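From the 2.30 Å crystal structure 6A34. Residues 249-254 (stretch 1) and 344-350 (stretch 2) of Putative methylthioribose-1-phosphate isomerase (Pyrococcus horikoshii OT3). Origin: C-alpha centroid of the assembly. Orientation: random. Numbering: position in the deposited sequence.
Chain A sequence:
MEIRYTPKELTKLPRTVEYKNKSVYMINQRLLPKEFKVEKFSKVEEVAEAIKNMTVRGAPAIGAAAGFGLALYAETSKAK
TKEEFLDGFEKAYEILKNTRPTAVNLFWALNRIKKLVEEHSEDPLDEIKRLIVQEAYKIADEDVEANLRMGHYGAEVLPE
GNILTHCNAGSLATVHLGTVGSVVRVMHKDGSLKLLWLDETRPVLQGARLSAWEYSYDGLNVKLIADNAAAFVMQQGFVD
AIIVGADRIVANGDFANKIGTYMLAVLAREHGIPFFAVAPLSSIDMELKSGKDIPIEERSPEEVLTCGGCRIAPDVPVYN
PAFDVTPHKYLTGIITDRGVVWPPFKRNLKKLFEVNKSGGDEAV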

# COMPACT_ATOMS: atom_id res chain seq x y z
N ILE A 249 8.10 -21.97 -3.30
CA ILE A 249 8.12 -22.24 -4.71
C ILE A 249 7.67 -23.68 -4.91
O ILE A 249 8.14 -24.54 -4.22
N VAL A 250 6.76 -23.93 -5.87
CA VAL A 250 6.32 -25.27 -6.14
C VAL A 250 6.96 -25.76 -7.47
O VAL A 250 7.81 -25.09 -8.04
N ALA A 251 6.54 -26.93 -7.96
CA ALA A 251 7.31 -27.73 -8.92
C ALA A 251 7.39 -27.07 -10.30
O ALA A 251 8.36 -27.32 -11.04
N ASN A 252 6.37 -26.29 -10.67
CA ASN A 252 6.34 -25.67 -12.00
C ASN A 252 6.91 -24.24 -11.91
O ASN A 252 6.87 -23.52 -12.87
N GLY A 253 7.37 -23.83 -10.73
CA GLY A 253 7.97 -22.51 -10.57
C GLY A 253 7.01 -21.44 -10.04
O GLY A 253 7.48 -20.38 -9.63
N ASP A 254 5.69 -21.71 -10.03
CA ASP A 254 4.73 -20.82 -9.34
C ASP A 254 5.27 -20.64 -7.92
O ASP A 254 5.86 -21.57 -7.37
N PRO A 344 12.63 -23.61 -19.05
CA PRO A 344 11.35 -23.96 -18.45
C PRO A 344 11.59 -24.48 -17.03
O PRO A 344 12.46 -25.33 -16.84
N PHE A 345 10.86 -23.93 -16.06
CA PHE A 345 11.19 -24.12 -14.65
C PHE A 345 10.92 -25.56 -14.21
O PHE A 345 11.70 -26.10 -13.42
N LYS A 346 9.83 -26.15 -14.69
CA LYS A 346 9.43 -27.51 -14.29
C LYS A 346 10.64 -28.45 -14.48
O LYS A 346 11.12 -29.06 -13.51
N ARG A 347 11.14 -28.49 -15.71
CA ARG A 347 12.24 -29.34 -16.14
C ARG A 347 13.52 -28.98 -15.40
O ARG A 347 14.21 -29.86 -14.93
N ASN A 348 13.85 -27.68 -15.33
CA ASN A 348 15.13 -27.26 -14.76
C ASN A 348 15.13 -27.39 -13.24
O ASN A 348 16.20 -27.61 -12.69
N LEU A 349 13.96 -27.28 -12.59
CA LEU A 349 13.93 -27.45 -11.15
C LEU A 349 14.19 -28.91 -10.80
O LEU A 349 14.98 -29.16 -9.88
N LYS A 350 13.55 -29.85 -11.53
CA LYS A 350 13.68 -31.28 -11.21
C LYS A 350 15.11 -31.74 -11.52
O LYS A 350 15.67 -32.53 -10.76

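Which side chains of the helix reach the turn? Phe-345 and Leu-349, one helical turn apart, both send their CA-to-CB bonds toward it. Leu-349 is in the m,t rotamer (chi1 -80°, chi2 167°), which places Leu-349 CD1 3.7 Å from Ala-251 O, 3.8 Å from Val-250 O and 4.0 Å from Gly-253 N, so one methyl packs against the backbone of the turn. Phe-345, with chi1 at -65° (m), meets it through Phe-345 CB, 3.7 Å from Asn-252 O; the end of its ring leads away.

Why does Gly-253 suit this place? Gly-253 CA lies 4.1 Å from Phe-345 CB, and a CB here would point at the helix and clash with that same atom. Its phi of 97° and psi of -13° independently call for glycine, since a CB would also jam against the carbonyl O of Asn-252.

What do the turn's own side chains do? The Asn-252 CA-to-CB bond points away from the helix and, with chi1 at 68° (p), the amide folds back over its own stretch. Asn-252 OD1 accepts a hydrogen bond from Asp-254 N (2.9 Å), while Asn-252 ND2 donates to Asp-254 OD2 (3.0 Å). Asp-254, in the m rotamer, is thus engaged through both backbone and carboxylate, and this pairing ties the Asn-252 side chain to the residue after the type I turn (Val-250 to Gly-253), which is closed by its own Gly-253 N to Val-250 O bond at 3.0 Å.

How are polar groups satisfied where no direct hydrogen bond crosses? Two waters do the bridging. One donates to Ala-251 O (2.8 Å) and Lys-346 O (2.6 Å); the other donates to Asn-252 O (2.7 Å) and accepts from Lys-346 N (3.2 Å). Between them, Lys-346 CA makes a nearly linear CA-H...O contact with Ala-251 O at 3.4 Å. The Lys-346 CA-to-CB bond points sideways, and the chain runs extended through t, t, t before a final p; Lys-346 CB lies 4.3 Å from Asn-252 CA.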

# COMPACT_ATOMS: atom_id res chain seq x y z
CB ILE A 249 9.55 -22.01 -5.25
CG1 ILE A 249 10.05 -20.62 -4.89
CG2 ILE A 249 9.59 -22.30 -6.75
CD1 ILE A 249 11.48 -20.32 -5.28
CB VAL A 250 4.79 -25.33 -6.11
CG1 VAL A 250 4.23 -24.93 -4.74
CG2 VAL A 250 4.18 -24.48 -7.19
CB ALA A 251 6.73 -29.13 -9.06
CB ASN A 252 4.92 -25.60 -12.56
CG ASN A 252 4.04 -24.64 -11.79
OD1 ASN A 252 4.38 -24.21 -10.68
ND2 ASN A 252 2.89 -24.33 -12.33
CB ASP A 254 3.29 -21.35 -9.31
CG ASP A 254 2.65 -21.60 -10.67
OD1 ASP A 254 3.23 -21.18 -11.69
OD2 ASP A 254 1.57 -22.25 -10.70
CB PRO A 344 10.75 -25.03 -19.38
CG PRO A 344 11.96 -25.59 -20.12
CD PRO A 344 12.96 -24.45 -20.20
CB PHE A 345 10.45 -23.12 -13.74
CG PHE A 345 10.89 -21.70 -13.99
CD1 PHE A 345 12.18 -21.31 -13.73
CD2 PHE A 345 10.03 -20.80 -14.57
CE1 PHE A 345 12.59 -20.03 -14.02
CE2 PHE A 345 10.44 -19.51 -14.86
CZ PHE A 345 11.72 -19.14 -14.58
CB LYS A 346 8.20 -27.92 -15.10
CG LYS A 346 7.57 -29.25 -14.72
CD LYS A 346 6.22 -29.48 -15.40
CE LYS A 346 5.59 -30.82 -15.09
NZ LYS A 346 5.61 -31.13 -13.63
CB ARG A 347 12.44 -29.16 -17.64
CG ARG A 347 13.60 -29.95 -18.24
CD ARG A 347 13.58 -29.90 -19.76
NE ARG A 347 14.46 -28.86 -20.26
CZ ARG A 347 14.22 -28.11 -21.33
NH1 ARG A 347 13.14 -28.31 -22.08
NH2 ARG A 347 15.03 -27.09 -21.59
CB ASN A 348 15.60 -25.89 -15.24
CG ASN A 348 16.01 -25.95 -16.70
OD1 ASN A 348 16.62 -26.93 -17.10
ND2 ASN A 348 15.62 -24.96 -17.49
CB LEU A 349 12.62 -26.96 -10.52
CG LEU A 349 12.53 -25.45 -10.33
CD1 LEU A 349 11.10 -25.02 -10.02
CD2 LEU A 349 13.48 -24.98 -9.24
CB LYS A 350 12.58 -32.13 -11.85
CG LYS A 350 12.80 -32.58 -13.29
CD LYS A 350 12.07 -33.88 -13.61
CE LYS A 350 10.58 -33.83 -13.35
NZ LYS A 350 9.94 -35.14 -13.66
O HOH W 1 9.73 -29.70 -11.36
O HOH W 2 7.33 -24.31 -15.38